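Local coordinates for protein oxidoreductase, NAD-binding (Acidithiobacillus ferrooxidans, PDB 7BVJ) that catalyses the NAD(+)-dependent oxidation of the glucosamine 3-position of UDP-N-acetylglucosamine to a ketone, a step in the synthesis of the diamino sugar of lipid A, at residues R138-E143 / N203-N208; I126-Q131 / L240-R245; G84-I89 / R110-A115; D156-L161 / D193-W198; V180-V185 / R304-A309. All blocks are in the same frame, centred on the assembly; numbering follows the deposited sequence. Where two conformers were deposited one is given.

Contact 1. Residues R138-E143 / N203-N208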
# COMPACT_ATOMS: atom_id res chain seq x y z
N ARG A 138 -1.90 21.15 -3.16
CA ARG A 138 -2.08 22.01 -2.00
C ARG A 138 -3.09 21.43 -1.01
O ARG A 138 -2.95 21.65 0.20
CB ARG A 138 -2.53 23.41 -2.43
CG ARG A 138 -1.77 23.96 -3.63
CD ARG A 138 -0.29 24.03 -3.34
NE ARG A 138 0.40 25.02 -4.16
CZ ARG A 138 1.69 25.30 -4.03
NH1 ARG A 138 2.42 24.64 -3.13
NH2 ARG A 138 2.26 26.22 -4.80
N TYR A 139 -4.08 20.69 -1.51
CA TYR A 139 -5.06 20.05 -0.63
C TYR A 139 -5.45 18.68 -1.18
O TYR A 139 -5.64 18.53 -2.38
CB TYR A 139 -6.30 20.96 -0.49
CG TYR A 139 -7.45 20.43 0.33
CD1 TYR A 139 -7.29 20.09 1.67
CD2 TYR A 139 -8.71 20.30 -0.23
CE1 TYR A 139 -8.36 19.61 2.41
CE2 TYR A 139 -9.77 19.83 0.50
CZ TYR A 139 -9.59 19.49 1.82
OH TYR A 139 -10.68 19.03 2.54
N LEU A 140 -5.55 17.67 -0.30
CA LEU A 140 -6.07 16.36 -0.68
C LEU A 140 -7.22 15.97 0.26
O LEU A 140 -7.12 16.12 1.48
CB LEU A 140 -5.01 15.24 -0.65
CG LEU A 140 -3.60 15.41 -1.19
CD1 LEU A 140 -2.74 16.09 -0.14
CD2 LEU A 140 -3.02 14.05 -1.54
N GLU A 141 -8.30 15.44 -0.33
CA GLU A 141 -9.49 15.02 0.38
C GLU A 141 -9.80 13.60 -0.08
O GLU A 141 -10.02 13.38 -1.28
CB GLU A 141 -10.66 15.95 0.03
CG GLU A 141 -11.59 16.27 1.14
CD GLU A 141 -12.55 17.38 0.76
OE1 GLU A 141 -13.17 17.30 -0.33
OE2 GLU A 141 -12.70 18.33 1.56
N ALA A 142 -9.82 12.64 0.83
CA ALA A 142 -9.99 11.25 0.39
C ALA A 142 -10.96 10.50 1.27
O ALA A 142 -11.12 10.81 2.46
CB ALA A 142 -8.63 10.50 0.32
N GLU A 143 -11.62 9.50 0.66
CA GLU A 143 -12.53 8.58 1.36
C GLU A 143 -12.21 7.14 0.97
O GLU A 143 -12.17 6.80 -0.22
CB GLU A 143 -14.00 8.88 1.03
CG GLU A 143 -14.43 10.31 1.31
CD GLU A 143 -15.71 10.66 0.58
OE1 GLU A 143 -16.81 10.42 1.15
OE2 GLU A 143 -15.60 11.16 -0.56
N ASN A 203 5.18 21.66 3.91
CA ASN A 203 5.08 22.57 2.78
C ASN A 203 3.76 23.33 2.78
O ASN A 203 3.42 23.96 1.77
CB ASN A 203 5.23 21.81 1.46
CG ASN A 203 4.05 20.90 1.19
OD1 ASN A 203 3.32 20.55 2.13
ND2 ASN A 203 3.84 20.53 -0.07
N GLY A 204 2.98 23.23 3.86
CA GLY A 204 1.66 23.80 3.96
C GLY A 204 0.51 22.99 3.39
O GLY A 204 -0.64 23.44 3.49
N THR A 205 0.77 21.84 2.76
CA THR A 205 -0.32 20.99 2.26
C THR A 205 -1.16 20.43 3.40
O THR A 205 -0.64 20.08 4.46
CB THR A 205 0.21 19.81 1.43
OG1 THR A 205 1.04 20.28 0.36
CG2 THR A 205 -0.95 19.02 0.83
N VAL A 206 -2.47 20.34 3.18
CA VAL A 206 -3.41 19.77 4.14
C VAL A 206 -4.04 18.54 3.50
O VAL A 206 -4.45 18.58 2.34
CB VAL A 206 -4.50 20.80 4.55
CG1 VAL A 206 -5.65 20.11 5.34
CG2 VAL A 206 -3.89 21.93 5.37
N ALA A 207 -4.09 17.45 4.26
CA ALA A 207 -4.75 16.21 3.85
C ALA A 207 -5.89 15.91 4.80
O ALA A 207 -5.69 15.90 6.02
CB ALA A 207 -3.77 15.03 3.84
N ASN A 208 -7.07 15.63 4.25
CA ASN A 208 -8.30 15.42 5.01
C ASN A 208 -8.81 14.04 4.60
O ASN A 208 -9.51 13.91 3.59
CB ASN A 208 -9.32 16.57 4.70
CG ASN A 208 -10.73 16.26 5.17
OD1 ASN A 208 -10.94 15.38 6.01
ND2 ASN A 208 -11.70 16.98 4.63
O HOH W 1 1.59 23.07 -0.12
O HOH W 2 -12.39 13.20 3.13
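Y139, L140 and E141 pair in parallel with V206, A207 and N208, where strand 139-147 runs beside strand 206-215 in the mixed sheet of the C-terminal domain. Backbone bonds alternate between the strands: V206 N gives to R138 O, L140 N to V206 O, N208 N to L140 O at 2.8 Å, and A142 N to N208 O. A water donates to both A142 O and N208 O. On the face carrying Y139, E141, V206 and N208, CG of Y139 stands anti to the backbone N (chi1 177°) and the ring rests against V206, CE1 lying 4.0 Å from V206 CG1. At the far end of the ring, N208 ND2 donates to Y139 OH over 3.1 Å, almost straight at 170° and in the plane of its own amide. E141 OE2 also sits at the hydroxyl, though the modelled separation is too short to read closely. A phenylalanine in place of Y139 lacks the hydroxyl and would probably leave N208 ND2 without this acceptor and the amide freer to turn. On the other face, L140 CD1 touches T205 CG2 at 3.6 Å, and helix 157-173 covers L140 and A207 through T169. T205 OG1 bonds to P137 O, and T205 N gives to N203 OD1 at 2.9 Å, an Asx turn that leads into the strand. Where strand 139-147 begins, R138 and Y139 both face F225 of strand 219-225, a classic beta bulge. This is the parallel pairing within an otherwise antiparallel, helix-backed sheet of a Gfo/Idh/MocA C-terminal domain.

Contact 2. Residues I126-Q131 / L240-R245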
# COMPACT_ATOMS: atom_id res chain seq x y z
N ILE A 126 -2.94 7.27 -10.38
CA ILE A 126 -1.80 7.88 -9.70
C ILE A 126 -0.60 7.93 -10.63
O ILE A 126 0.15 8.91 -10.64
CB ILE A 126 -1.48 7.12 -8.39
CG1 ILE A 126 -2.28 7.67 -7.21
CG2 ILE A 126 -0.01 7.30 -8.02
CD1 ILE A 126 -3.75 7.88 -7.44
N GLN A 127 -0.39 6.89 -11.43
CA GLN A 127 0.71 6.91 -12.38
C GLN A 127 0.53 8.03 -13.38
O GLN A 127 1.48 8.76 -13.69
CB GLN A 127 0.83 5.55 -13.08
CG GLN A 127 1.97 5.47 -14.12
CD GLN A 127 2.56 4.06 -14.23
OE1 GLN A 127 2.67 3.34 -13.22
NE2 GLN A 127 2.94 3.67 -15.44
N TYR A 128 -0.70 8.20 -13.88
CA TYR A 128 -0.96 9.28 -14.82
C TYR A 128 -0.70 10.64 -14.20
O TYR A 128 -0.12 11.53 -14.84
CB TYR A 128 -2.40 9.19 -15.33
CG TYR A 128 -2.72 10.27 -16.35
CD1 TYR A 128 -3.20 11.50 -15.95
CD2 TYR A 128 -2.52 10.05 -17.71
CE1 TYR A 128 -3.49 12.48 -16.86
CE2 TYR A 128 -2.80 11.02 -18.63
CZ TYR A 128 -3.28 12.24 -18.20
OH TYR A 128 -3.57 13.22 -19.11
N LEU A 129 -1.15 10.84 -12.95
CA LEU A 129 -1.00 12.15 -12.32
C LEU A 129 0.46 12.43 -11.99
O LEU A 129 0.91 13.58 -12.07
CB LEU A 129 -1.87 12.23 -11.06
CG LEU A 129 -3.37 12.38 -11.32
CD1 LEU A 129 -4.14 12.12 -10.06
CD2 LEU A 129 -3.65 13.78 -11.89
N ARG A 130 1.21 11.40 -11.62
CA ARG A 130 2.64 11.60 -11.42
C ARG A 130 3.32 11.96 -12.74
O ARG A 130 4.18 12.84 -12.77
CB ARG A 130 3.27 10.35 -10.77
CG ARG A 130 2.84 10.12 -9.29
CD ARG A 130 3.77 9.15 -8.56
NE ARG A 130 5.03 9.77 -8.13
CZ ARG A 130 6.17 9.12 -7.94
NH1 ARG A 130 6.22 7.80 -8.12
NH2 ARG A 130 7.26 9.77 -7.55
N GLN A 131 2.93 11.30 -13.84
CA GLN A 131 3.56 11.62 -15.12
C GLN A 131 3.13 12.97 -15.67
O GLN A 131 3.83 13.53 -16.52
CB GLN A 131 3.26 10.52 -16.14
CG GLN A 131 4.19 9.32 -16.01
CD GLN A 131 5.59 9.57 -16.58
OE1 GLN A 131 6.05 10.71 -16.70
NE2 GLN A 131 6.27 8.48 -16.94
N LEU A 240 -10.72 9.09 -13.80
CA LEU A 240 -9.98 10.29 -13.41
C LEU A 240 -10.50 11.49 -14.20
O LEU A 240 -10.64 11.43 -15.42
CB LEU A 240 -8.47 10.10 -13.63
CG LEU A 240 -7.59 11.35 -13.74
CD1 LEU A 240 -7.55 12.12 -12.44
CD2 LEU A 240 -6.20 10.94 -14.14
N HIS A 241 -10.78 12.58 -13.49
CA HIS A 241 -11.25 13.82 -14.10
C HIS A 241 -10.39 14.98 -13.63
O HIS A 241 -10.14 15.11 -12.43
CB HIS A 241 -12.71 14.09 -13.76
CG HIS A 241 -13.66 13.23 -14.52
ND1 HIS A 241 -14.24 13.63 -15.70
CD2 HIS A 241 -14.09 11.97 -14.30
CE1 HIS A 241 -15.02 12.66 -16.16
NE2 HIS A 241 -14.93 11.64 -15.33
N ILE A 242 -9.96 15.83 -14.56
CA ILE A 242 -9.10 16.96 -14.26
C ILE A 242 -9.78 18.22 -14.77
O ILE A 242 -10.09 18.32 -15.96
CB ILE A 242 -7.71 16.80 -14.90
CG1 ILE A 242 -7.07 15.50 -14.42
CG2 ILE A 242 -6.82 17.99 -14.58
CD1 ILE A 242 -5.75 15.18 -15.11
N TYR A 243 -10.01 19.17 -13.88
CA TYR A 243 -10.63 20.43 -14.23
C TYR A 243 -9.55 21.51 -14.24
O TYR A 243 -8.75 21.59 -13.30
CB TYR A 243 -11.75 20.82 -13.25
CG TYR A 243 -12.92 19.85 -13.13
CD1 TYR A 243 -12.86 18.56 -13.67
CD2 TYR A 243 -14.09 20.22 -12.47
CE1 TYR A 243 -13.92 17.67 -13.54
CE2 TYR A 243 -15.17 19.34 -12.35
CZ TYR A 243 -15.07 18.07 -12.89
OH TYR A 243 -16.12 17.17 -12.79
N HIS A 244 -9.57 22.33 -15.28
CA HIS A 244 -8.70 23.53 -15.31
C HIS A 244 -9.56 24.71 -15.78
O HIS A 244 -10.53 24.48 -16.47
CB HIS A 244 -7.42 23.34 -16.12
CG HIS A 244 -7.58 22.41 -17.26
ND1 HIS A 244 -6.90 21.21 -17.32
CD2 HIS A 244 -8.33 22.48 -18.37
CE1 HIS A 244 -7.25 20.57 -18.41
NE2 HIS A 244 -8.12 21.35 -19.08
N ARG A 245 -9.10 25.92 -15.53
CA ARG A 245 -9.88 27.10 -15.93
C ARG A 245 -9.92 27.22 -17.46
O ARG A 245 -8.88 27.34 -18.12
CB ARG A 245 -9.29 28.36 -15.29
CG ARG A 245 -9.14 28.24 -13.78
CD ARG A 245 -8.73 29.54 -13.10
NE ARG A 245 -7.55 29.36 -12.25
CZ ARG A 245 -7.51 29.58 -10.94
NH1 ARG A 245 -6.39 29.39 -10.26
NH2 ARG A 245 -8.61 29.99 -10.30
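L240 opens the strand side of this contact by sending both of its methyls at helix 124-132. CD2 comes to 3.5 Å from Y128 CD1, approaching the ring obliquely, and the two side chains cross at about a right angle. The other branch, CD1, meets L129 CD1 at 4.2 Å, so L240 touches two successive residues of the helix. V233 and L263 pack on the same leucine from outside the two segments. Two residues further on, I242 points to the helix again, as the alternation of a strand requires. Its chain is extended at chi2 (174°), which carries CD1 out to the helix surface. There CD1 lies at the edge of the Y128 ring, near its plane and 3.9 Å from CE1, while L129 CD2 comes to 4.1 Å from the same methyl. L129 and I242 lie alongside each other, running in opposite senses. F134 touches both L129 and I242. No hydrogen bond passes between the segments: four apolar side chains do the work, with the short axes 10.5 Å apart and inclined by 30°. The helix also reaches the strands on either side of 239-245, since L129 touches A231 and V233 of strand 229-234 and Y128 touches V261 of strand 256-261. The result is a helix laid on one face of an antiparallel part of the sheet, alpha/beta packing through a hydrophobic layer.

Contact 3. Residues G84-I89 / R110-A115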
# COMPACT_ATOMS: atom_id res chain seq x y z
N GLY A 84 20.23 -13.49 2.81
CA GLY A 84 20.57 -12.75 1.60
C GLY A 84 19.48 -12.75 0.56
O GLY A 84 19.77 -12.71 -0.64
N VAL A 85 18.21 -12.80 0.98
CA VAL A 85 17.07 -12.88 0.08
C VAL A 85 16.35 -11.52 0.07
O VAL A 85 16.03 -10.97 1.13
CB VAL A 85 16.12 -14.03 0.49
CG1 VAL A 85 14.78 -13.96 -0.27
CG2 VAL A 85 16.79 -15.41 0.27
N HIS A 86 16.13 -10.98 -1.13
CA HIS A 86 15.38 -9.72 -1.26
C HIS A 86 13.92 -9.92 -0.86
O HIS A 86 13.35 -11.01 -0.99
CB HIS A 86 15.45 -9.20 -2.69
CG HIS A 86 16.83 -9.20 -3.30
ND1 HIS A 86 17.73 -8.17 -3.12
CD2 HIS A 86 17.43 -10.07 -4.13
CE1 HIS A 86 18.84 -8.43 -3.79
NE2 HIS A 86 18.68 -9.58 -4.42
N CYS A 87 13.28 -8.83 -0.39
CA CYS A 87 11.95 -8.92 0.23
C CYS A 87 11.00 -7.85 -0.29
O CYS A 87 11.32 -6.66 -0.29
CB CYS A 87 12.06 -8.77 1.75
SG CYS A 87 12.90 -10.10 2.54
N LEU A 88 9.82 -8.29 -0.72
CA LEU A 88 8.65 -7.43 -0.87
C LEU A 88 7.69 -7.75 0.29
O LEU A 88 7.13 -8.85 0.35
CB LEU A 88 8.00 -7.64 -2.25
CG LEU A 88 6.56 -7.16 -2.49
CD1 LEU A 88 6.44 -5.66 -2.23
CD2 LEU A 88 6.08 -7.50 -3.89
N ILE A 89 7.51 -6.81 1.21
CA ILE A 89 6.68 -7.01 2.40
C ILE A 89 5.32 -6.36 2.15
O ILE A 89 5.25 -5.19 1.76
CB ILE A 89 7.34 -6.41 3.65
CG1 ILE A 89 8.70 -7.06 3.90
CG2 ILE A 89 6.41 -6.56 4.88
CD1 ILE A 89 9.45 -6.46 5.06
N ARG A 110 23.10 -5.67 3.82
CA ARG A 110 23.12 -6.83 2.94
C ARG A 110 23.06 -6.47 1.47
O ARG A 110 23.17 -7.37 0.63
CB ARG A 110 21.97 -7.78 3.29
CG ARG A 110 22.05 -8.43 4.66
CD ARG A 110 23.36 -9.17 4.82
NE ARG A 110 23.50 -10.30 3.90
CZ ARG A 110 23.42 -11.57 4.29
NH1 ARG A 110 23.56 -12.55 3.39
NH2 ARG A 110 23.18 -11.85 5.57
N HIS A 111 22.91 -5.19 1.14
CA HIS A 111 22.71 -4.73 -0.23
C HIS A 111 21.53 -5.48 -0.87
O HIS A 111 21.63 -6.02 -1.98
CB HIS A 111 23.99 -4.88 -1.07
CG HIS A 111 25.15 -4.10 -0.53
ND1 HIS A 111 26.33 -4.70 -0.13
CD2 HIS A 111 25.32 -2.77 -0.33
CE1 HIS A 111 27.17 -3.77 0.29
NE2 HIS A 111 26.58 -2.59 0.18
N LEU A 112 20.41 -5.50 -0.16
CA LEU A 112 19.18 -6.15 -0.60
C LEU A 112 18.13 -5.11 -0.96
O LEU A 112 18.12 -4.00 -0.41
CB LEU A 112 18.63 -7.07 0.51
CG LEU A 112 19.49 -8.28 0.90
CD1 LEU A 112 18.83 -9.08 2.04
CD2 LEU A 112 19.77 -9.14 -0.33
N VAL A 113 17.26 -5.47 -1.90
CA VAL A 113 16.11 -4.62 -2.22
C VAL A 113 15.02 -4.88 -1.19
O VAL A 113 14.66 -6.04 -0.93
CB VAL A 113 15.60 -4.88 -3.65
CG1 VAL A 113 14.24 -4.23 -3.85
CG2 VAL A 113 16.59 -4.35 -4.68
N LEU A 114 14.51 -3.82 -0.60
CA LEU A 114 13.45 -3.87 0.38
C LEU A 114 12.29 -3.06 -0.17
O LEU A 114 12.42 -1.84 -0.36
CB LEU A 114 13.95 -3.34 1.72
CG LEU A 114 13.02 -3.08 2.90
CD1 LEU A 114 12.18 -4.31 3.24
CD2 LEU A 114 13.88 -2.66 4.08
N ALA A 115 11.19 -3.72 -0.48
CA ALA A 115 10.00 -3.08 -1.00
C ALA A 115 8.83 -3.38 -0.08
O ALA A 115 8.73 -4.47 0.49
CB ALA A 115 9.70 -3.52 -2.43
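The imidazole of H86 is held on a face and at an edge: L112 CD2 sits over one face, 3.9 Å from the ring centroid in a CH-pi contact, and V113 N comes in at the edge, in the ring plane. The chain here is a beta-alpha-beta unit of the NAD-binding Rossmann fold: strand 86-90, helix 97-110 and strand 114-117, which is the outermost strand of its sheet. The V113 amide donates to H86 ND1 over 3.0 Å at 172°, so a neutral ring would probably carry its proton on NE2. The guanidinium of R110 is the second flat group, with G84 N over one of its faces and NH1 3.5 Å from G84 CA. Beyond the imidazole the pairing becomes regular and parallel. C87 N gives to V113 O, and A115 N gives to C87 O. The H86 side chain thus accepts from V113 just before the strands take up their backbone bonds. Both segments begin where a helix stops in a Schellman motif; G84 is the C-prime residue of helix 73-82, and a CB there would be tight against R110 NH1. Side chains pack on both sides of the sheet. L88 CD1 meets A115 CB at 3.9 Å on the face that helix 268-282 covers, and I89 and L114 both reach helix 73-82. The last bond of the pair is its shortest, I89 N to A115 O at 2.7 Å.

Contact 4. Residues D156-L161 / D193-W198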
# COMPACT_ATOMS: atom_id res chain seq x y z
N ASP A 156 -7.90 -2.86 10.64
CA ASP A 156 -7.50 -1.65 11.36
C ASP A 156 -7.78 -0.46 10.46
O ASP A 156 -7.15 -0.29 9.41
CB ASP A 156 -6.03 -1.73 11.76
CG ASP A 156 -5.60 -0.59 12.68
OD1 ASP A 156 -5.85 0.61 12.36
OD2 ASP A 156 -4.99 -0.89 13.72
N VAL A 157 -8.74 0.37 10.87
CA VAL A 157 -9.24 1.45 10.03
C VAL A 157 -8.12 2.39 9.57
O VAL A 157 -8.14 2.89 8.45
CB VAL A 157 -10.38 2.17 10.80
CG1 VAL A 157 -10.54 3.60 10.42
CG2 VAL A 157 -11.69 1.39 10.58
N ILE A 158 -7.12 2.62 10.41
CA ILE A 158 -5.99 3.47 10.04
C ILE A 158 -4.91 2.67 9.32
O ILE A 158 -4.48 3.04 8.22
CB ILE A 158 -5.42 4.16 11.30
CG1 ILE A 158 -6.54 4.86 12.07
CG2 ILE A 158 -4.36 5.17 10.90
CD1 ILE A 158 -7.29 5.87 11.20
N MET A 159 -4.45 1.56 9.93
CA MET A 159 -3.30 0.81 9.42
C MET A 159 -3.62 -0.04 8.19
O MET A 159 -2.70 -0.37 7.43
CB MET A 159 -2.72 -0.09 10.52
CG MET A 159 -2.32 0.63 11.82
SD MET A 159 -1.10 1.95 11.67
CE MET A 159 0.02 1.20 10.49
N ASP A 160 -4.88 -0.40 7.97
CA ASP A 160 -5.24 -1.22 6.82
C ASP A 160 -6.03 -0.48 5.75
O ASP A 160 -6.12 -0.99 4.63
CB ASP A 160 -6.07 -2.44 7.27
CG ASP A 160 -5.34 -3.30 8.30
OD1 ASP A 160 -4.14 -3.59 8.11
OD2 ASP A 160 -5.97 -3.66 9.32
N LEU A 161 -6.64 0.67 6.06
CA LEU A 161 -7.37 1.46 5.06
C LEU A 161 -6.74 2.82 4.84
O LEU A 161 -6.31 3.12 3.72
CB LEU A 161 -8.84 1.64 5.49
CG LEU A 161 -9.74 0.45 5.74
CD1 LEU A 161 -11.09 0.93 6.21
CD2 LEU A 161 -9.88 -0.38 4.46
N ASP A 193 -14.46 2.33 14.22
CA ASP A 193 -15.02 1.81 12.98
C ASP A 193 -14.92 2.81 11.85
O ASP A 193 -15.01 2.43 10.68
CB ASP A 193 -16.49 1.43 13.15
CG ASP A 193 -16.69 0.28 14.14
OD1 ASP A 193 -16.05 -0.80 13.99
OD2 ASP A 193 -17.50 0.48 15.07
N MET A 194 -14.78 4.08 12.18
CA MET A 194 -14.50 5.09 11.17
C MET A 194 -13.57 6.12 11.80
O MET A 194 -13.63 6.36 13.00
CB MET A 194 -15.78 5.76 10.68
CG MET A 194 -16.83 5.87 11.77
SD MET A 194 -18.34 6.68 11.26
CE MET A 194 -19.18 5.31 10.46
N ALA A 195 -12.69 6.67 10.99
CA ALA A 195 -11.81 7.72 11.47
C ALA A 195 -11.62 8.74 10.37
O ALA A 195 -11.83 8.46 9.18
CB ALA A 195 -10.46 7.16 11.95
N THR A 196 -11.26 9.95 10.78
CA THR A 196 -10.96 11.01 9.84
C THR A 196 -9.80 11.80 10.42
O THR A 196 -9.83 12.17 11.60
CB THR A 196 -12.18 11.89 9.58
OG1 THR A 196 -13.18 11.10 8.94
CG2 THR A 196 -11.82 13.08 8.67
N ALA A 197 -8.77 11.98 9.61
CA ALA A 197 -7.58 12.71 10.01
C ALA A 197 -7.44 13.97 9.17
O ALA A 197 -7.85 14.02 8.00
CB ALA A 197 -6.32 11.86 9.86
N TRP A 198 -6.84 14.98 9.79
CA TRP A 198 -6.59 16.30 9.23
C TRP A 198 -5.12 16.57 9.50
O TRP A 198 -4.71 16.79 10.66
CB TRP A 198 -7.50 17.35 9.89
CG TRP A 198 -7.31 18.73 9.40
CD1 TRP A 198 -6.33 19.61 9.76
CD2 TRP A 198 -8.13 19.42 8.46
NE1 TRP A 198 -6.49 20.79 9.11
CE2 TRP A 198 -7.59 20.71 8.30
CE3 TRP A 198 -9.28 19.08 7.73
CZ2 TRP A 198 -8.16 21.66 7.45
CZ3 TRP A 198 -9.84 20.03 6.88
CH2 TRP A 198 -9.28 21.31 6.75
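V157, at the first turn of helix 157-173, carries most of the contact with A195 and D193 on strand 194-201. Its CB points at the strand and splits into two methyls with separate targets. CG1, anti to the backbone N (chi1 152°), reaches the start of the strand, 3.8 Å from A195 N and 3.9 Å from A195 CB. CG2, on the other branch, lies 3.5 Å from D193 O. An alanine here would lose both methyls and would probably open a gap over the D193 carbonyl and beside A195. The neighbouring I158 brings CD1 to 3.5 Å from A195 CB, so that one small methyl receives two branched side chains. The short axes cross at -80°, and within these two segments the helix residues that touch the strand are V157 and I158. D156 is the N-cap: its OD1 takes the amide of M159 at 3.0 Å from above the carboxylate plane, while OD2 forms a salt bridge with R304. Further along, D160 O accepts from K91 NZ; K91 is one of two residues suggested as the likely catalytic base. The D193 carboxylate pairs with R213 and accepts from the amides of A187 and V188. With the charged groups engaged elsewhere and no hydrogen bond between the segments, the join itself is apolar and rests on the fit of methyls against A195 and the backbone before it.

Contact 5. Residues V180-V185 / R304-A309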
# COMPACT_ATOMS: atom_id res chain seq x y z
N VAL A 180 -0.96 16.58 13.15
CA VAL A 180 -1.96 15.57 12.87
C VAL A 180 -3.06 15.70 13.91
O VAL A 180 -2.79 15.67 15.12
CB VAL A 180 -1.38 14.15 12.87
CG1 VAL A 180 -0.56 13.91 14.09
CG2 VAL A 180 -2.49 13.13 12.80
N ARG A 181 -4.29 15.87 13.45
CA ARG A 181 -5.45 15.83 14.31
C ARG A 181 -6.39 14.81 13.71
O ARG A 181 -6.34 14.56 12.51
CB ARG A 181 -6.14 17.18 14.43
CG ARG A 181 -5.26 18.26 14.99
CD ARG A 181 -5.81 19.64 14.69
NE ARG A 181 -6.12 20.36 15.92
CZ ARG A 181 -5.20 20.88 16.73
NH1 ARG A 181 -3.91 20.76 16.43
NH2 ARG A 181 -5.58 21.52 17.83
N ALA A 182 -7.23 14.21 14.55
CA ALA A 182 -8.08 13.14 14.06
C ALA A 182 -9.28 12.98 14.99
O ALA A 182 -9.28 13.42 16.14
CB ALA A 182 -7.31 11.82 13.95
N VAL A 183 -10.33 12.35 14.44
CA VAL A 183 -11.50 11.93 15.18
C VAL A 183 -11.79 10.49 14.81
O VAL A 183 -11.42 10.01 13.74
CB VAL A 183 -12.74 12.81 14.90
CG1 VAL A 183 -12.45 14.24 15.24
CG2 VAL A 183 -13.17 12.66 13.43
N GLY A 184 -12.48 9.81 15.72
CA GLY A 184 -12.86 8.43 15.51
C GLY A 184 -14.25 8.17 16.04
O GLY A 184 -14.73 8.85 16.95
N VAL A 185 -14.91 7.18 15.45
CA VAL A 185 -16.21 6.72 15.89
C VAL A 185 -16.15 5.20 16.02
O VAL A 185 -15.79 4.50 15.05
CB VAL A 185 -17.34 7.16 14.94
CG1 VAL A 185 -18.65 6.53 15.35
CG2 VAL A 185 -17.47 8.68 14.91
N ARG A 304 -3.31 7.09 14.39
CA ARG A 304 -3.99 6.13 15.26
C ARG A 304 -3.93 6.57 16.72
O ARG A 304 -4.91 6.41 17.46
CB ARG A 304 -3.38 4.74 15.11
CG ARG A 304 -4.13 3.69 15.87
CD ARG A 304 -3.72 2.31 15.43
NE ARG A 304 -2.42 1.92 15.96
CZ ARG A 304 -1.88 0.73 15.77
NH1 ARG A 304 -2.53 -0.19 15.06
NH2 ARG A 304 -0.70 0.44 16.28
N VAL A 305 -2.79 7.11 17.16
CA VAL A 305 -2.70 7.60 18.52
C VAL A 305 -3.70 8.72 18.74
O VAL A 305 -4.39 8.77 19.77
CB VAL A 305 -1.26 8.05 18.83
CG1 VAL A 305 -1.25 9.06 19.97
CG2 VAL A 305 -0.37 6.86 19.15
N ALA A 306 -3.82 9.62 17.76
CA ALA A 306 -4.79 10.70 17.86
C ALA A 306 -6.21 10.15 17.93
O ALA A 306 -7.05 10.67 18.68
CB ALA A 306 -4.64 11.65 16.68
N VAL A 307 -6.50 9.12 17.14
CA VAL A 307 -7.85 8.55 17.10
C VAL A 307 -8.19 7.92 18.44
O VAL A 307 -9.25 8.17 19.03
CB VAL A 307 -7.98 7.53 15.96
CG1 VAL A 307 -9.26 6.75 16.12
CG2 VAL A 307 -7.93 8.22 14.56
N GLU A 308 -7.28 7.08 18.95
CA GLU A 308 -7.51 6.45 20.25
C GLU A 308 -7.59 7.50 21.36
O GLU A 308 -8.29 7.28 22.36
CB GLU A 308 -6.42 5.41 20.53
CG GLU A 308 -6.25 4.40 19.36
CD GLU A 308 -5.80 3.00 19.77
OE1 GLU A 308 -4.88 2.44 19.11
OE2 GLU A 308 -6.38 2.43 20.73
N ALA A 309 -6.91 8.64 21.21
CA ALA A 309 -7.04 9.68 22.22
C ALA A 309 -8.42 10.33 22.17
O ALA A 309 -9.05 10.54 23.21
CB ALA A 309 -5.94 10.74 22.06
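The polar bonds around A306 and V307 stay within the helix, E308 N to R304 O and A309 N to V305 O both at 2.9 Å, and no hydrogen bond crosses to A182 or G184 on the strand. What joins the two is small apolar groups at close range. A182 CB meets A306 CB at 3.8 Å and V307 CG2 at 3.7 Å. The two branches of V307 reach successive helix-facing positions of the strand, A182 and G184. CG2, anti to the carbonyl carbon, takes A182 and comes near V183 O, while CG1, anti to the backbone N (chi1 168°), rests 4.0 Å from G184 CA. A CB on G184 would point toward the helix and clash with V307 CG1; its absence lets the short axes come within 6.5 Å, crossing at -51°. R304 faces away from the strand and forms a salt bridge with D156. V307 also packs on A195 and I158, joining this contact to strand 194-201 and helix 157-173. Helix 290-312 therefore lies across the outermost strand 177-185, with helix 157-173 next to it and strand 194-201 as the adjoining member of the sheet.

In the fold
From the N terminus, contact 3 closes first, joining 84-89 to 110-115 inside the Rossmann domain before any of the others opens. The remaining four all reach the mixed sheet of the C-terminal part. Contact 2 opens at 126-131 and closes only at 240-245. Within that loop contact 1 runs from 138-143 to 203-208, and within contact 1 lies contact 4, from 156-161 to 193-198. Contact 5 starts at 180-185, inside all three, but closes at 304-309, so it crosses each of them and brings the last helix back to the sheet edge. Contacts 4 and 5 touch through neighbouring strands, with centres about 9 Å apart; contact 3 stands about 29 Å or more from the rest, centre to centre.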